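Carboxylesterase (Ferroplasma acidiphilum, PDB 3WJ2) probably hydrolyses carboxylic ester bonds, acting as a carboxylesterase of the alpha/beta-hydrolase fold. Local coordinates at residues N66-Y70 / I92-D96; N74-A78 / G145-R149; M176-Q180 / I304-L308. All coordinates share one frame; numbering follows the deposited sequence.

Interaction 1. Residues N66-Y70 / I92-D96; sequences NARMY and IETYD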
# COMPACT_ATOMS: atom_id res chain seq x y z
N ASN B 66 35.11 0.13 23.34
CA ASN B 66 35.73 1.23 22.59
C ASN B 66 34.69 2.29 22.25
O ASN B 66 33.50 1.97 21.97
CB ASN B 66 36.37 0.79 21.29
CG ASN B 66 37.58 -0.10 21.48
OD1 ASN B 66 37.83 -1.07 20.71
ND2 ASN B 66 38.35 0.23 22.44
N ALA B 67 35.09 3.57 22.22
CA ALA B 67 34.24 4.70 21.71
C ALA B 67 35.09 5.69 20.98
O ALA B 67 36.26 5.90 21.37
CB ALA B 67 33.53 5.37 22.78
N ARG B 68 34.59 6.21 19.87
CA ARG B 68 35.32 7.29 19.16
C ARG B 68 34.47 8.52 19.13
O ARG B 68 33.31 8.48 18.62
CB ARG B 68 35.76 6.83 17.77
CG ARG B 68 36.46 7.91 16.98
CD ARG B 68 37.08 7.38 15.72
NE ARG B 68 38.18 6.41 16.00
CZ ARG B 68 38.70 5.51 15.16
NH1 ARG B 68 38.25 5.34 13.88
NH2 ARG B 68 39.69 4.71 15.62
N MET B 69 35.04 9.66 19.55
CA MET B 69 34.38 10.92 19.58
C MET B 69 34.83 11.81 18.41
O MET B 69 36.03 11.87 18.08
CB MET B 69 34.73 11.63 20.88
CG MET B 69 34.01 12.85 21.13
SD MET B 69 34.45 14.32 20.21
CE MET B 69 36.27 14.67 20.40
N TYR B 70 33.87 12.31 17.64
CA TYR B 70 34.13 13.16 16.44
C TYR B 70 33.56 14.49 16.73
O TYR B 70 32.34 14.59 17.13
CB TYR B 70 33.38 12.61 15.21
CG TYR B 70 33.71 11.20 14.85
CD1 TYR B 70 34.68 10.91 13.88
CD2 TYR B 70 33.06 10.09 15.50
CE1 TYR B 70 34.95 9.63 13.53
CE2 TYR B 70 33.33 8.83 15.19
CZ TYR B 70 34.28 8.54 14.17
OH TYR B 70 34.54 7.25 13.78
N ILE B 92 33.64 0.54 14.85
CA ILE B 92 33.99 1.90 14.72
C ILE B 92 34.68 2.19 13.37
O ILE B 92 34.41 3.20 12.75
CB ILE B 92 34.87 2.32 15.93
CG1 ILE B 92 33.98 2.61 17.12
CG2 ILE B 92 35.58 3.60 15.59
CD1 ILE B 92 34.71 2.68 18.48
N GLU B 93 35.58 1.32 12.96
CA GLU B 93 36.28 1.57 11.73
C GLU B 93 35.37 1.49 10.54
O GLU B 93 35.50 2.39 9.69
CB GLU B 93 37.49 0.61 11.50
CG GLU B 93 38.57 0.72 12.64
CD GLU B 93 39.13 2.12 12.91
OE1 GLU B 93 39.08 3.03 12.07
OE2 GLU B 93 39.58 2.33 14.07
N THR B 94 34.40 0.53 10.52
CA THR B 94 33.61 0.46 9.29
C THR B 94 32.61 1.66 9.22
O THR B 94 32.13 2.02 8.14
CB THR B 94 32.87 -0.82 9.11
OG1 THR B 94 31.86 -0.98 10.16
CG2 THR B 94 33.76 -2.04 9.24
N TYR B 95 32.28 2.21 10.41
CA TYR B 95 31.41 3.36 10.47
C TYR B 95 32.15 4.67 10.44
O TYR B 95 31.50 5.67 10.53
CB TYR B 95 30.46 3.27 11.80
CG TYR B 95 29.21 2.45 11.40
CD1 TYR B 95 29.30 1.10 11.13
CD2 TYR B 95 27.95 3.12 11.31
CE1 TYR B 95 28.11 0.33 10.70
CE2 TYR B 95 26.85 2.35 10.94
CZ TYR B 95 26.93 1.05 10.61
OH TYR B 95 25.83 0.35 10.21
N ASP B 96 33.48 4.69 10.34
CA ASP B 96 34.12 5.94 10.57
C ASP B 96 33.80 7.04 9.51
O ASP B 96 33.60 8.21 9.86
CB ASP B 96 35.65 5.58 10.57
CG ASP B 96 36.52 6.77 11.04
OD1 ASP B 96 36.58 7.10 12.25
OD2 ASP B 96 37.07 7.42 10.08
O HOH W 1 32.61 5.01 13.90
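R68, on strand 63-71 of the alpha/beta-hydrolase sheet, reaches across to E93 and D96 in the loop that leads into helix 96-106, and the three residues form a salt-bridge network. E93 is gripped end-on by two guanidinium nitrogens: R68 NH2 gives a bond of 2.8 Å to E93 OE2 on its syn side, and R68 NH1 lies 3.0 Å from E93 OE1. The two planes are turned 58° apart, so the grip is twisted, not flat. With CG anti to the backbone N (chi1 178°) and a bend at chi3, R68 brings the same NH1 within 2.9 Å of D96 OD1, almost in the guanidinium plane. E93 and D96 stand at the two ends of a type I turn, closed by the bond from D96 N to E93 O, and both reach the guanidinium. R68 NE is held in turn by D55 of the neighbouring strand, and D96 OD2 by R100, so both charged groups have partners beyond the contact.

Among neutral polar groups, a water donates to both Y70 OH and the backbone O of I92, adding a water-mediated link between strand and loop.

I92 supplies the hydrocarbon packing: CG2 lies over one face of the R68 guanidinium, toward its rim, 3.6 Å from R68 NH1, while CD1, set off roughly at a right angle to CG2, reaches N66 CB at 3.8 Å.

D96 OD1 takes two donors from opposite faces of its carboxylate plane: R68 NH1 on one, and on the other Y70 OH, which donates at 2.6 Å.

Interaction 2. Residues N74-A78 / G145-R149; sequences NAKSA and GIEGR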
# COMPACT_ATOMS: atom_id res chain seq x y z
N ASN B 74 33.91 22.23 18.21
CA ASN B 74 34.06 22.31 19.68
C ASN B 74 32.70 22.30 20.43
O ASN B 74 32.39 23.16 21.23
CB ASN B 74 34.94 23.54 20.08
CG ASN B 74 35.46 23.47 21.54
OD1 ASN B 74 35.71 22.39 22.09
ND2 ASN B 74 35.62 24.64 22.17
N ALA B 75 31.83 21.34 20.10
CA ALA B 75 30.45 21.44 20.53
C ALA B 75 30.20 21.17 21.98
O ALA B 75 30.90 20.35 22.55
CB ALA B 75 29.64 20.34 19.70
N LYS B 76 29.16 21.79 22.52
CA LYS B 76 28.75 21.65 23.91
C LYS B 76 28.00 20.32 24.14
O LYS B 76 28.02 19.72 25.24
CB LYS B 76 27.78 22.78 24.24
CG LYS B 76 27.28 22.81 25.67
CD LYS B 76 26.29 23.98 26.01
CE LYS B 76 26.43 24.39 27.52
NZ LYS B 76 25.23 25.00 28.19
N SER B 77 27.28 19.92 23.09
CA SER B 77 26.31 18.75 23.25
C SER B 77 26.77 17.57 22.36
O SER B 77 27.69 17.72 21.52
CB SER B 77 24.87 19.14 22.83
OG SER B 77 24.36 20.11 23.73
N ALA B 78 26.13 16.39 22.63
CA ALA B 78 26.58 15.17 21.99
C ALA B 78 25.45 14.26 21.62
O ALA B 78 24.43 14.23 22.34
CB ALA B 78 27.53 14.36 22.89
N GLY B 145 34.03 16.48 27.85
CA GLY B 145 33.88 17.88 27.39
C GLY B 145 32.47 18.24 26.93
O GLY B 145 32.27 19.16 26.14
N ILE B 146 31.50 17.55 27.50
CA ILE B 146 30.12 17.78 27.19
C ILE B 146 29.56 18.66 28.29
O ILE B 146 29.42 18.19 29.42
CB ILE B 146 29.30 16.43 27.09
CG1 ILE B 146 29.91 15.56 26.00
CG2 ILE B 146 27.79 16.73 26.91
CD1 ILE B 146 29.54 14.01 26.14
N GLU B 147 29.23 19.90 27.93
CA GLU B 147 28.57 20.85 28.82
C GLU B 147 27.07 20.88 28.64
O GLU B 147 26.35 21.28 29.57
CB GLU B 147 29.16 22.28 28.61
CG GLU B 147 30.68 22.34 28.91
CD GLU B 147 31.04 21.70 30.26
OE1 GLU B 147 30.36 22.03 31.26
OE2 GLU B 147 31.99 20.85 30.34
N GLY B 148 26.58 20.46 27.45
CA GLY B 148 25.14 20.56 27.18
C GLY B 148 24.47 19.20 27.28
O GLY B 148 24.72 18.43 28.25
N ARG B 149 23.63 18.92 26.29
CA ARG B 149 22.70 17.77 26.37
C ARG B 149 23.23 16.60 25.60
O ARG B 149 24.20 16.74 24.84
CB ARG B 149 21.30 18.11 25.82
CG ARG B 149 20.58 19.26 26.60
CD ARG B 149 19.07 19.51 26.24
NE ARG B 149 18.40 20.47 27.14
CZ ARG B 149 18.25 21.78 26.90
NH1 ARG B 149 18.75 22.32 25.79
NH2 ARG B 149 17.61 22.58 27.77
O HOH W 2 34.35 20.48 24.22
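K76 O and the amide of G148 make the shortest bond between these two loops, 2.7 Å with an N-H...O angle of 163°. The amide of E147 also turns to K76 O, but at 3.0 Å and 120° this second bond is weak. One residue further on, the side chain of S77 takes over: S77 OG lies beside its own backbone N (chi1 -66°) and accepts from R149 N at 2.9 Å. A78 N then donates to R149 O at 3.0 Å. K76, S77 and A78 thus engage G148 and R149 in succession, and A78 continues the pairing with G151. At the other end a water lies within reach of both N74 OD1 and G145 O.

Packing surrounds these bonds. The extended K76 chain runs over the G148 backbone, with K76 CG 3.5 Å from G148 CA, tighter than usual, and crosses the side chain of E147 at about a right angle, with CE against E147 CB. On the inner side A78 CB meets I146 CD1 at 3.8 Å, and I146 also packs on K109 and I111 of strand 109-113. The guanidinium of R149 leads away to the C-terminal residue, where NH1 bonds L308 O.

This is the start of the parallel pairing of strands 78-82 and 150-155, adjacent strands in the central sheet of the alpha/beta-hydrolase fold.

Interaction 3. Residues M176-Q180 / I304-L308; sequences MPAVQ and IPDYL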
# COMPACT_ATOMS: atom_id res chain seq x y z
N MET B 176 16.91 10.68 31.02
CA MET B 176 16.50 10.15 29.74
C MET B 176 17.36 10.94 28.69
O MET B 176 17.71 12.12 28.86
CB MET B 176 14.91 10.38 29.60
CG MET B 176 13.86 9.19 30.37
SD MET B 176 12.73 9.33 28.96
CE MET B 176 13.90 8.36 28.00
N PRO B 177 17.72 10.28 27.55
CA PRO B 177 18.34 11.07 26.47
C PRO B 177 17.48 12.22 25.95
O PRO B 177 16.23 12.16 26.08
CB PRO B 177 18.49 10.02 25.35
CG PRO B 177 18.50 8.69 26.06
CD PRO B 177 17.48 8.87 27.16
N ALA B 178 18.13 13.25 25.35
CA ALA B 178 17.44 14.43 24.91
C ALA B 178 16.60 14.18 23.63
O ALA B 178 15.65 14.88 23.40
CB ALA B 178 18.46 15.54 24.65
N VAL B 179 17.05 13.19 22.83
CA VAL B 179 16.41 12.88 21.55
C VAL B 179 16.83 11.46 21.21
O VAL B 179 17.87 11.03 21.72
CB VAL B 179 16.78 13.90 20.50
CG1 VAL B 179 18.35 13.92 20.19
CG2 VAL B 179 15.95 13.53 19.18
N GLN B 180 15.97 10.78 20.45
CA GLN B 180 16.30 9.48 19.88
C GLN B 180 16.22 9.62 18.41
O GLN B 180 15.18 9.92 17.88
CB GLN B 180 15.42 8.34 20.49
CG GLN B 180 13.89 8.61 20.32
CD GLN B 180 13.06 7.50 20.91
OE1 GLN B 180 13.37 6.36 20.72
NE2 GLN B 180 11.95 7.88 21.64
N ILE B 304 19.31 17.86 14.18
CA ILE B 304 19.74 17.33 15.50
C ILE B 304 20.15 18.43 16.55
O ILE B 304 19.68 18.35 17.71
CB ILE B 304 20.83 16.31 15.34
CG1 ILE B 304 20.27 14.97 14.83
CG2 ILE B 304 21.61 16.10 16.69
CD1 ILE B 304 21.36 13.96 14.44
N PRO B 305 20.92 19.45 16.13
CA PRO B 305 21.35 20.42 17.12
C PRO B 305 20.20 21.13 17.81
O PRO B 305 20.39 21.50 19.00
CB PRO B 305 22.31 21.37 16.32
CG PRO B 305 22.08 21.09 14.95
CD PRO B 305 21.51 19.70 14.80
N ASP B 306 19.03 21.25 17.19
CA ASP B 306 17.84 21.88 17.83
C ASP B 306 17.31 21.17 19.08
O ASP B 306 16.60 21.74 19.93
CB ASP B 306 16.71 22.08 16.81
CG ASP B 306 17.08 23.15 15.76
OD1 ASP B 306 18.26 23.24 15.35
OD2 ASP B 306 16.19 23.93 15.50
N TYR B 307 17.61 19.86 19.16
CA TYR B 307 17.20 19.07 20.30
C TYR B 307 18.19 19.12 21.48
O TYR B 307 17.85 18.54 22.56
CB TYR B 307 17.05 17.63 19.86
CG TYR B 307 15.93 17.40 18.89
CD1 TYR B 307 14.64 17.00 19.34
CD2 TYR B 307 16.13 17.59 17.53
CE1 TYR B 307 13.59 16.73 18.40
CE2 TYR B 307 15.08 17.39 16.61
CZ TYR B 307 13.82 16.98 17.04
OH TYR B 307 12.89 16.75 16.08
N LEU B 308 19.34 19.75 21.32
CA LEU B 308 20.44 19.59 22.28
C LEU B 308 20.79 20.91 23.04
O LEU B 308 19.95 21.81 22.98
CB LEU B 308 21.65 19.07 21.58
CG LEU B 308 21.45 17.64 20.93
CD1 LEU B 308 22.72 17.19 20.25
CD2 LEU B 308 20.96 16.62 21.97
O HOH W 3 15.29 17.56 23.15
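A178 O and Y307 O are joined by one water, which donates to both, 2.7 Å from A178 O and 2.8 Å from Y307 O. No direct hydrogen bond crosses the contact; the rest is apolar.

V179 carries most of it. Its CG2, anti to the backbone N, lies over one face of the Y307 ring in a CH-pi contact, 4.0 Å from the centroid and 23° off the normal, displaced toward CD1. The other branch, CG1, sits flanked by both the backbone N and the carbonyl carbon (chi1 62°) and faces Y307 CB and L308 CD2. A178 CB touches the same L308 methyl, CD2, at 3.8 Å, and also approaches Y307 O. The turn that presents Y307 and L308 is held by bonds from Y307 N to I304 O and from L308 N to P305 O, and its D306 forms salt bridges to K298 and R302 of the second subunit.

The chain terminus that follows helix 291-303 therefore lies against the residues just before strand 180-183. V179 and L308 both pack on I79 of strand 78-82, and Y307 reaches I244 of strand 243-248.

Overall arrangement
All three contacts are partly buried and involve the central sheet, but at different places. Interaction 1 ties strand 63-71, near one border of the sheet, to the loop before helix 96-106 through charged side chains. Interaction 2 lies farthest from the chain's centre, about 21 Å, has three exposed residues, and relies mainly on backbone bonds between the loops entering strands 78-82 and 150-155. Interaction 3 is mostly apolar and adjoins the second subunit. Interactions 2 and 3, with centres about 12 Å apart, meet where the C-terminal residue lies beside segment 145-149 and S77. Interaction 1 adjoins interaction 2 only along the sequence, where their segments alternate, and does not touch interaction 3.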